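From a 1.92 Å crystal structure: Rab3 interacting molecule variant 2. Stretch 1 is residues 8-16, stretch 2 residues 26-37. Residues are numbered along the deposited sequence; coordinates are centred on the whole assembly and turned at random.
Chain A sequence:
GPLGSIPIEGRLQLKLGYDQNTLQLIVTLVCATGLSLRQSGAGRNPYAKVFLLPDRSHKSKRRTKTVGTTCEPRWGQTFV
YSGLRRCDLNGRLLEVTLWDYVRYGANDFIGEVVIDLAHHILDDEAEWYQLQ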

# COMPACT_ATOMS: atom_id res chain seq x y z
N ILE A 8 -12.69 -2.42 -10.64
CA ILE A 8 -11.39 -1.88 -10.21
C ILE A 8 -10.35 -1.91 -11.34
O ILE A 8 -10.21 -2.91 -12.04
CB ILE A 8 -10.85 -2.61 -8.94
CG1 ILE A 8 -11.57 -2.12 -7.68
CG2 ILE A 8 -9.36 -2.35 -8.76
CD1 ILE A 8 -12.85 -2.85 -7.35
N GLU A 9 -9.64 -0.79 -11.51
CA GLU A 9 -8.58 -0.67 -12.51
C GLU A 9 -7.40 0.15 -12.00
O GLU A 9 -7.54 0.97 -11.08
CB GLU A 9 -9.12 -0.06 -13.80
CG GLU A 9 -10.13 1.06 -13.60
CD GLU A 9 -10.54 1.71 -14.90
OE1 GLU A 9 -11.74 1.67 -15.25
OE2 GLU A 9 -9.65 2.29 -15.57
N GLY A 10 -6.22 -0.08 -12.58
CA GLY A 10 -5.02 0.58 -12.11
C GLY A 10 -4.07 -0.37 -11.40
O GLY A 10 -4.43 -1.51 -11.07
N ARG A 11 -2.86 0.09 -11.13
CA ARG A 11 -1.84 -0.75 -10.51
C ARG A 11 -0.93 0.09 -9.63
O ARG A 11 -0.86 1.32 -9.77
CB ARG A 11 -1.04 -1.49 -11.59
CG ARG A 11 -0.63 -0.61 -12.72
CD ARG A 11 0.08 -1.37 -13.83
NE ARG A 11 0.55 -0.45 -14.87
CZ ARG A 11 -0.26 0.18 -15.73
NH1 ARG A 11 -1.57 -0.01 -15.68
NH2 ARG A 11 0.25 1.01 -16.63
N LEU A 12 -0.24 -0.59 -8.72
CA LEU A 12 0.52 0.07 -7.68
C LEU A 12 1.96 -0.42 -7.78
O LEU A 12 2.19 -1.58 -8.08
CB LEU A 12 -0.05 -0.34 -6.32
CG LEU A 12 0.70 0.09 -5.07
CD1 LEU A 12 0.54 1.58 -4.86
CD2 LEU A 12 0.17 -0.68 -3.87
N GLN A 13 2.92 0.47 -7.54
CA GLN A 13 4.34 0.09 -7.58
C GLN A 13 4.88 0.08 -6.15
O GLN A 13 4.85 1.10 -5.47
CB GLN A 13 5.15 1.07 -8.42
CG GLN A 13 6.64 0.70 -8.54
CD GLN A 13 7.39 1.62 -9.47
OE1 GLN A 13 7.21 2.84 -9.45
NE2 GLN A 13 8.22 1.05 -10.32
N LEU A 14 5.35 -1.08 -5.70
CA LEU A 14 5.77 -1.27 -4.31
C LEU A 14 7.17 -1.84 -4.27
O LEU A 14 7.52 -2.62 -5.15
CB LEU A 14 4.88 -2.32 -3.63
CG LEU A 14 3.43 -2.08 -3.26
CD1 LEU A 14 2.83 -3.35 -2.70
CD2 LEU A 14 3.35 -0.97 -2.23
N LYS A 15 7.95 -1.49 -3.25
CA LYS A 15 9.22 -2.16 -2.96
C LYS A 15 9.11 -2.77 -1.58
O LYS A 15 8.68 -2.10 -0.64
CB LYS A 15 10.40 -1.19 -2.99
CG LYS A 15 10.59 -0.48 -4.31
CD LYS A 15 11.54 0.70 -4.19
CE LYS A 15 12.96 0.26 -3.90
NZ LYS A 15 13.87 1.41 -3.57
N LEU A 16 9.48 -4.04 -1.45
CA LEU A 16 9.45 -4.70 -0.15
C LEU A 16 10.84 -5.24 0.15
O LEU A 16 11.39 -5.99 -0.65
CB LEU A 16 8.46 -5.87 -0.15
CG LEU A 16 6.98 -5.54 -0.37
CD1 LEU A 16 6.16 -6.78 -0.11
CD2 LEU A 16 6.54 -4.40 0.52
N ILE A 26 10.63 -3.58 5.44
CA ILE A 26 10.61 -2.22 4.89
C ILE A 26 9.71 -2.16 3.66
O ILE A 26 9.87 -2.95 2.72
CB ILE A 26 12.04 -1.74 4.55
CG1 ILE A 26 12.93 -1.80 5.80
CG2 ILE A 26 12.00 -0.33 3.98
CD1 ILE A 26 14.41 -1.79 5.49
N VAL A 27 8.75 -1.24 3.68
CA VAL A 27 7.71 -1.16 2.65
C VAL A 27 7.73 0.22 2.03
O VAL A 27 7.56 1.22 2.73
CB VAL A 27 6.31 -1.41 3.27
CG1 VAL A 27 5.22 -1.36 2.19
CG2 VAL A 27 6.28 -2.75 3.97
N THR A 28 7.95 0.29 0.72
CA THR A 28 7.92 1.59 0.03
C THR A 28 6.80 1.61 -1.01
O THR A 28 6.78 0.78 -1.92
CB THR A 28 9.28 1.96 -0.63
OG1 THR A 28 10.31 1.95 0.37
CG2 THR A 28 9.21 3.35 -1.26
N LEU A 29 5.87 2.55 -0.85
CA LEU A 29 4.86 2.79 -1.87
C LEU A 29 5.36 3.89 -2.78
O LEU A 29 5.41 5.06 -2.41
CB LEU A 29 3.55 3.23 -1.23
CG LEU A 29 2.67 2.12 -0.69
CD1 LEU A 29 3.33 1.36 0.44
CD2 LEU A 29 1.40 2.73 -0.21
N VAL A 30 5.75 3.52 -3.99
CA VAL A 30 6.36 4.47 -4.90
C VAL A 30 5.29 5.34 -5.51
O VAL A 30 5.27 6.56 -5.32
CB VAL A 30 7.15 3.76 -5.99
CG1 VAL A 30 7.83 4.77 -6.91
CG2 VAL A 30 8.17 2.84 -5.35
N CYS A 31 4.37 4.70 -6.24
CA CYS A 31 3.33 5.42 -6.96
C CYS A 31 2.25 4.45 -7.36
O CYS A 31 2.37 3.24 -7.13
CB CYS A 31 3.91 6.07 -8.22
SG CYS A 31 4.31 4.88 -9.52
N ALA A 32 1.20 4.98 -7.98
CA ALA A 32 0.15 4.16 -8.58
C ALA A 32 -0.14 4.79 -9.91
O ALA A 32 0.12 5.98 -10.09
CB ALA A 32 -1.10 4.16 -7.71
N THR A 33 -0.67 4.02 -10.84
CA THR A 33 -0.92 4.53 -12.18
C THR A 33 -2.20 3.92 -12.74
O THR A 33 -2.61 2.84 -12.31
CB THR A 33 0.28 4.21 -13.12
OG1 THR A 33 0.20 5.00 -14.31
CG2 THR A 33 0.30 2.75 -13.51
N GLY A 34 -2.84 4.61 -13.68
CA GLY A 34 -3.98 4.05 -14.39
C GLY A 34 -5.28 3.99 -13.60
O GLY A 34 -6.20 3.25 -13.95
N LEU A 35 -5.36 4.76 -12.52
CA LEU A 35 -6.60 4.80 -11.75
C LEU A 35 -7.73 5.41 -12.58
O LEU A 35 -7.49 6.24 -13.45
CB LEU A 35 -6.41 5.60 -10.47
CG LEU A 35 -5.20 5.20 -9.62
CD1 LEU A 35 -5.17 6.03 -8.37
CD2 LEU A 35 -5.21 3.71 -9.29
N SER A 36 -8.95 4.99 -12.30
CA SER A 36 -10.11 5.54 -13.00
C SER A 36 -10.39 6.95 -12.50
O SER A 36 -9.95 7.33 -11.40
CB SER A 36 -11.33 4.68 -12.69
OG SER A 36 -11.49 4.58 -11.29
N LEU A 37 -11.12 7.71 -13.29
CA LEU A 37 -11.72 8.96 -12.82
C LEU A 37 -12.95 8.61 -11.98
O LEU A 37 -13.42 7.47 -11.99
CB LEU A 37 -12.14 9.83 -13.99
CG LEU A 37 -11.08 10.19 -15.03
CD1 LEU A 37 -11.72 10.80 -16.28
CD2 LEU A 37 -10.07 11.15 -14.43
O HOH W 1 -9.07 2.93 -10.36
O HOH W 2 11.24 -0.76 0.50

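The regular antiparallel ladder between these two strands is interrupted at Val30, where stretch 2 carries one residue more than stretch 1 can match. The register makes this plain: Gln13 lies across from Cys31, yet the next residue, Leu14, lies across from Leu29. Val30 has phi/psi of -78/-61, far from extended values, and at the kink Val30 and Cys31 both bond to the backbone of Gln13. Gln13 N donates to Cys31 O (2.9 Å, 172° at the hydrogen), while Gln13 O accepts from Val30 N rather than from Cys31 N (3.0 Å, 154°). This is the pattern of a classic bulge, with two residues of one strand set against one of the other.

Outside the bulge the pairing is regular. The strands 11-16 and 26-33 run at 167° to each other, with axes approaching to 4.8 Å. Arg11 and Thr33 form a reciprocal pair, Arg11 N to Thr33 O at 3.0 Å and Thr33 N to Arg11 O at 2.9 Å; Lys15 and Thr28 do the same, Lys15 N to Thr28 O at 2.9 Å and Thr28 N to Lys15 O at 2.8 Å, the latter nearly linear at 173°. Between such pairs, CA-H groups face carbonyls, as in Leu14 CA to Thr28 O at 3.3 Å and Leu16 CA to Ile26 O at 3.4 Å.

Because the extra residue is absorbed at Val30, side chains keep their sides across the bulge. One face is apolar: Leu12 CD1 lies 4.2 Å from Ala32 CB, Leu14 CD2 is 3.5 Å from Leu29 CG, and Leu16 CD2 is 3.7 Å from Val27 CG1. All six residues are buried in the assembly, and these apolar contacts are part of that packing. The other face carries Arg11, Gln13 and Lys15 against Thr33, Cys31 and Thr28. There the Arg11 guanidinium lies with one face over the Thr33 methyl, CZ to CG2 being 3.4 Å. Val30 points its CA-to-CB bond toward stretch 1, and its CG1 comes within 3.2 Å of Gln13 OE1; its CG2 also meets the aliphatic part of Lys15, at 4.2 Å from CD.

Beyond the ladder, Gly10 and Gly34 bring their CA atoms to 4.3 Å. Gly10 has phi/psi of 109/169, at which a CB would jam against the preceding carbonyl; an ideal CB would also lie 2.7 Å from Leu35 CD2, a clash. Gly34, with phi of 75°, likewise adopts a conformation that favours glycine. Water 1 then extends the contact past the last direct backbone bond, donating to Glu9 O at 2.6 Å and accepting from Ser36 N at 2.8 Å, while Glu9 CD packs 3.8 Å from Ser36 CB. Water 2 hydrogen-bonds Thr28 OG1 at 2.9 Å and makes a weak bond to Lys15 O at 3.1 Å. Together the stretches bury 846 Å², summed over both sides.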